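Local coordinates for Alpha/beta hydrolase (Streptomyces albidoflavus, PDB 6KSU), which probably closes non-ribosomal peptides into macrolactams by heterochiral coupling, acting as a stand-alone cyclase of the penicillin-binding-protein type, at residues 131-136 with 294-299. Residues are numbered along the deposited sequence; the frame is centred on the assembly and turned at random.
Sequences LLSHTA and TCVPDA
Val296 brings both of its methyls to the turn that follows helix 128-132, and the contact is almost wholly one of methyl and methylene groups. Its CG2 lies 3.5 Å from CB of Ser133 and passes OG of the same serine at 3.8 Å. CG1, set anti to the backbone N (chi1 174°), is the branch that comes near CG2 of Thr135, at a loose 4.4 Å. That threonine methyl also meets CB of Ala299, the single methyl this residue offers, 4.2 Å away. A branched valine can serve two neighbours at once.

The hydroxyls turn back to the last turn of the helix and to each other. The carbonyl oxygens of Arg129 and Gln130 compete for the single proton of Ser133 OG, and Thr135 OG1 lies 2.7 Å from Ser133 OG. With chi1 of 52°, Thr135 puts OG1 between its backbone N and carbonyl carbon, where it reaches this serine, and leaves the methyl beside the backbone N, facing the other loop.

A Schellman motif ends the helix, with His134 at positive phi and its N 3.0 Å from Leu131 O. The ring of His134 stacks on Tyr174, a member of the probable SxxK-type active site with Ser83 and Lys86, and meets Trp308 edge-to-face. The hydroxyls thus shape the turn, whereas between 131-136 and 294-299 only nonpolar contacts are made, implying a modest, weakly directional attachment.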
ATOM      1  N   LEU A 131      14.208   0.311   3.167  1.00 22.81           N
ATOM      2  CA  LEU A 131      12.933   0.080   3.835  1.00 25.10           C
ATOM      3  C   LEU A 131      11.810   0.820   3.113  1.00 21.88           C
ATOM      4  O   LEU A 131      10.801   0.215   2.731  1.00 21.56           O
ATOM      5  CB  LEU A 131      13.011   0.497   5.303  1.00 23.45           C
ATOM      6  CG  LEU A 131      13.892  -0.335   6.249  1.00 21.97           C
ATOM      7  CD1 LEU A 131      13.844   0.306   7.626  1.00 25.97           C
ATOM      8  CD2 LEU A 131      13.444  -1.759   6.341  1.00 26.76           C
ATOM      9  N   LEU A 132      12.013   2.107   2.843  1.00 18.24           N
ATOM     10  CA  LEU A 132      11.005   2.913   2.156  1.00 23.45           C
ATOM     11  C   LEU A 132      10.540   2.263   0.860  1.00 23.21           C
ATOM     12  O   LEU A 132       9.361   2.378   0.481  1.00 19.99           O
ATOM     13  CB  LEU A 132      11.570   4.312   1.845  1.00 20.97           C
ATOM     14  CG  LEU A 132      11.427   5.493   2.830  1.00 26.90           C
ATOM     15  CD1 LEU A 132       9.975   5.795   3.207  1.00 19.25           C
ATOM     16  CD2 LEU A 132      12.207   5.332   4.079  1.00 32.19           C
ATOM     17  N   SER A 133      11.450   1.573   0.175  1.00 16.95           N
ATOM     18  CA  SER A 133      11.237   1.096  -1.178  1.00 22.13           C
ATOM     19  C   SER A 133      10.920  -0.385  -1.217  1.00 18.71           C
ATOM     20  O   SER A 133      10.777  -0.948  -2.306  1.00 16.04           O
ATOM     21  CB  SER A 133      12.472   1.400  -2.041  1.00 23.93           C
ATOM     22  OG  SER A 133      13.646   0.811  -1.501  1.00 22.32           O
ATOM     23  N   HIS A 134      10.826  -1.020  -0.052  1.00 17.47           N
ATOM     24  CA  HIS A 134      10.567  -2.452   0.047  1.00 20.43           C
ATOM     25  C   HIS A 134      11.685  -3.267  -0.609  1.00 22.56           C
ATOM     26  O   HIS A 134      11.452  -4.328  -1.195  1.00 20.02           O
ATOM     27  CB  HIS A 134       9.199  -2.819  -0.546  1.00 21.42           C
ATOM     28  CG  HIS A 134       8.050  -2.126   0.118  1.00 18.68           C
ATOM     29  ND1 HIS A 134       7.514  -2.551   1.318  1.00 22.86           N
ATOM     30  CD2 HIS A 134       7.342  -1.028  -0.240  1.00 18.87           C
ATOM     31  CE1 HIS A 134       6.534  -1.743   1.673  1.00 22.02           C
ATOM     32  NE2 HIS A 134       6.403  -0.816   0.739  1.00 21.19           N
ATOM     33  N   THR A 135      12.917  -2.791  -0.527  1.00 24.76           N
ATOM     34  CA  THR A 135      14.031  -3.528  -1.106  1.00 22.71           C
ATOM     35  C   THR A 135      15.013  -3.959  -0.031  1.00 24.79           C
ATOM     36  O   THR A 135      16.201  -4.106  -0.300  1.00 32.96           O
ATOM     37  CB  THR A 135      14.748  -2.698  -2.170  1.00 26.38           C
ATOM     38  OG1 THR A 135      15.083  -1.421  -1.627  1.00 26.78           O
ATOM     39  CG2 THR A 135      13.896  -2.523  -3.408  1.00 22.70           C
ATOM     40  N   ALA A 136      14.551  -4.133   1.200  1.00 21.82           N
ATOM     41  CA  ALA A 136      15.468  -4.473   2.273  1.00 23.77           C
ATOM     42  C   ALA A 136      15.515  -5.964   2.566  1.00 29.49           C
ATOM     43  O   ALA A 136      16.330  -6.391   3.394  1.00 27.72           O
ATOM     44  CB  ALA A 136      15.113  -3.716   3.551  1.00 21.75           C
ATOM     45  N   THR A 294      11.025   9.059  -7.108  1.00 27.61           N
ATOM     46  CA  THR A 294      12.049   8.459  -7.966  1.00 35.55           C
ATOM     47  C   THR A 294      12.141   6.955  -7.707  1.00 35.23           C
ATOM     48  O   THR A 294      12.499   6.525  -6.607  1.00 32.56           O
ATOM     49  CB  THR A 294      13.407   9.129  -7.753  1.00 35.04           C
ATOM     50  OG1 THR A 294      13.277  10.528  -8.001  1.00 34.17           O
ATOM     51  CG2 THR A 294      14.460   8.549  -8.711  1.00 30.96           C
ATOM     52  N   CYS A 295      11.813   6.157  -8.716  1.00 21.28           N
ATOM     53  CA  CYS A 295      11.735   4.721  -8.516  1.00 26.79           C
ATOM     54  C   CYS A 295      13.127   4.093  -8.429  1.00 31.82           C
ATOM     55  O   CYS A 295      14.105   4.595  -8.993  1.00 30.15           O
ATOM     56  CB  CYS A 295      10.930   4.068  -9.637  1.00 24.79           C
ATOM     57  SG  CYS A 295       9.167   4.564  -9.597  1.00 30.17           S
ATOM     58  N   VAL A 296      13.210   3.018  -7.659  1.00 29.51           N
ATOM     59  CA  VAL A 296      14.442   2.233  -7.547  1.00 31.34           C
ATOM     60  C   VAL A 296      14.692   1.511  -8.864  1.00 34.18           C
ATOM     61  O   VAL A 296      13.803   0.788  -9.339  1.00 28.57           O
ATOM     62  CB  VAL A 296      14.328   1.231  -6.401  1.00 31.98           C
ATOM     63  CG1 VAL A 296      15.559   0.300  -6.386  1.00 35.78           C
ATOM     64  CG2 VAL A 296      14.178   1.935  -5.093  1.00 22.61           C
ATOM     65  N   PRO A 297      15.866   1.668  -9.483  1.00 34.98           N
ATOM     66  CA  PRO A 297      16.165   0.909 -10.701  1.00 40.02           C
ATOM     67  C   PRO A 297      16.417  -0.561 -10.423  1.00 37.72           C
ATOM     68  O   PRO A 297      16.857  -0.955  -9.337  1.00 37.32           O
ATOM     69  CB  PRO A 297      17.428   1.586 -11.238  1.00 31.63           C
ATOM     70  CG  PRO A 297      18.032   2.196 -10.051  1.00 43.35           C
ATOM     71  CD  PRO A 297      16.882   2.688  -9.226  1.00 31.78           C
ATOM     72  N   ASP A 298      16.122  -1.371 -11.435  1.00 40.15           N
ATOM     73  CA  ASP A 298      16.454  -2.791 -11.441  1.00 42.99           C
ATOM     74  C   ASP A 298      15.782  -3.545 -10.296  1.00 42.75           C
ATOM     75  O   ASP A 298      16.327  -4.531  -9.794  1.00 46.56           O
ATOM     76  CB  ASP A 298      17.979  -3.000 -11.402  1.00 48.50           C
ATOM     77  CG  ASP A 298      18.562  -3.343 -12.766  1.00 60.35           C
ATOM     78  OD1 ASP A 298      17.792  -3.418 -13.753  1.00 61.20           O
ATOM     79  OD2 ASP A 298      19.793  -3.558 -12.850  1.00 72.72           O
ATOM     80  N   ALA A 299      14.589  -3.091  -9.862  1.00 40.98           N
ATOM     81  CA  ALA A 299      13.828  -3.853  -8.860  1.00 37.73           C
ATOM     82  C   ALA A 299      12.333  -3.604  -9.086  1.00 35.03           C
ATOM     83  O   ALA A 299      11.678  -2.874  -8.346  1.00 37.24           O
ATOM     84  CB  ALA A 299      14.240  -3.487  -7.435  1.00 38.79           C
TER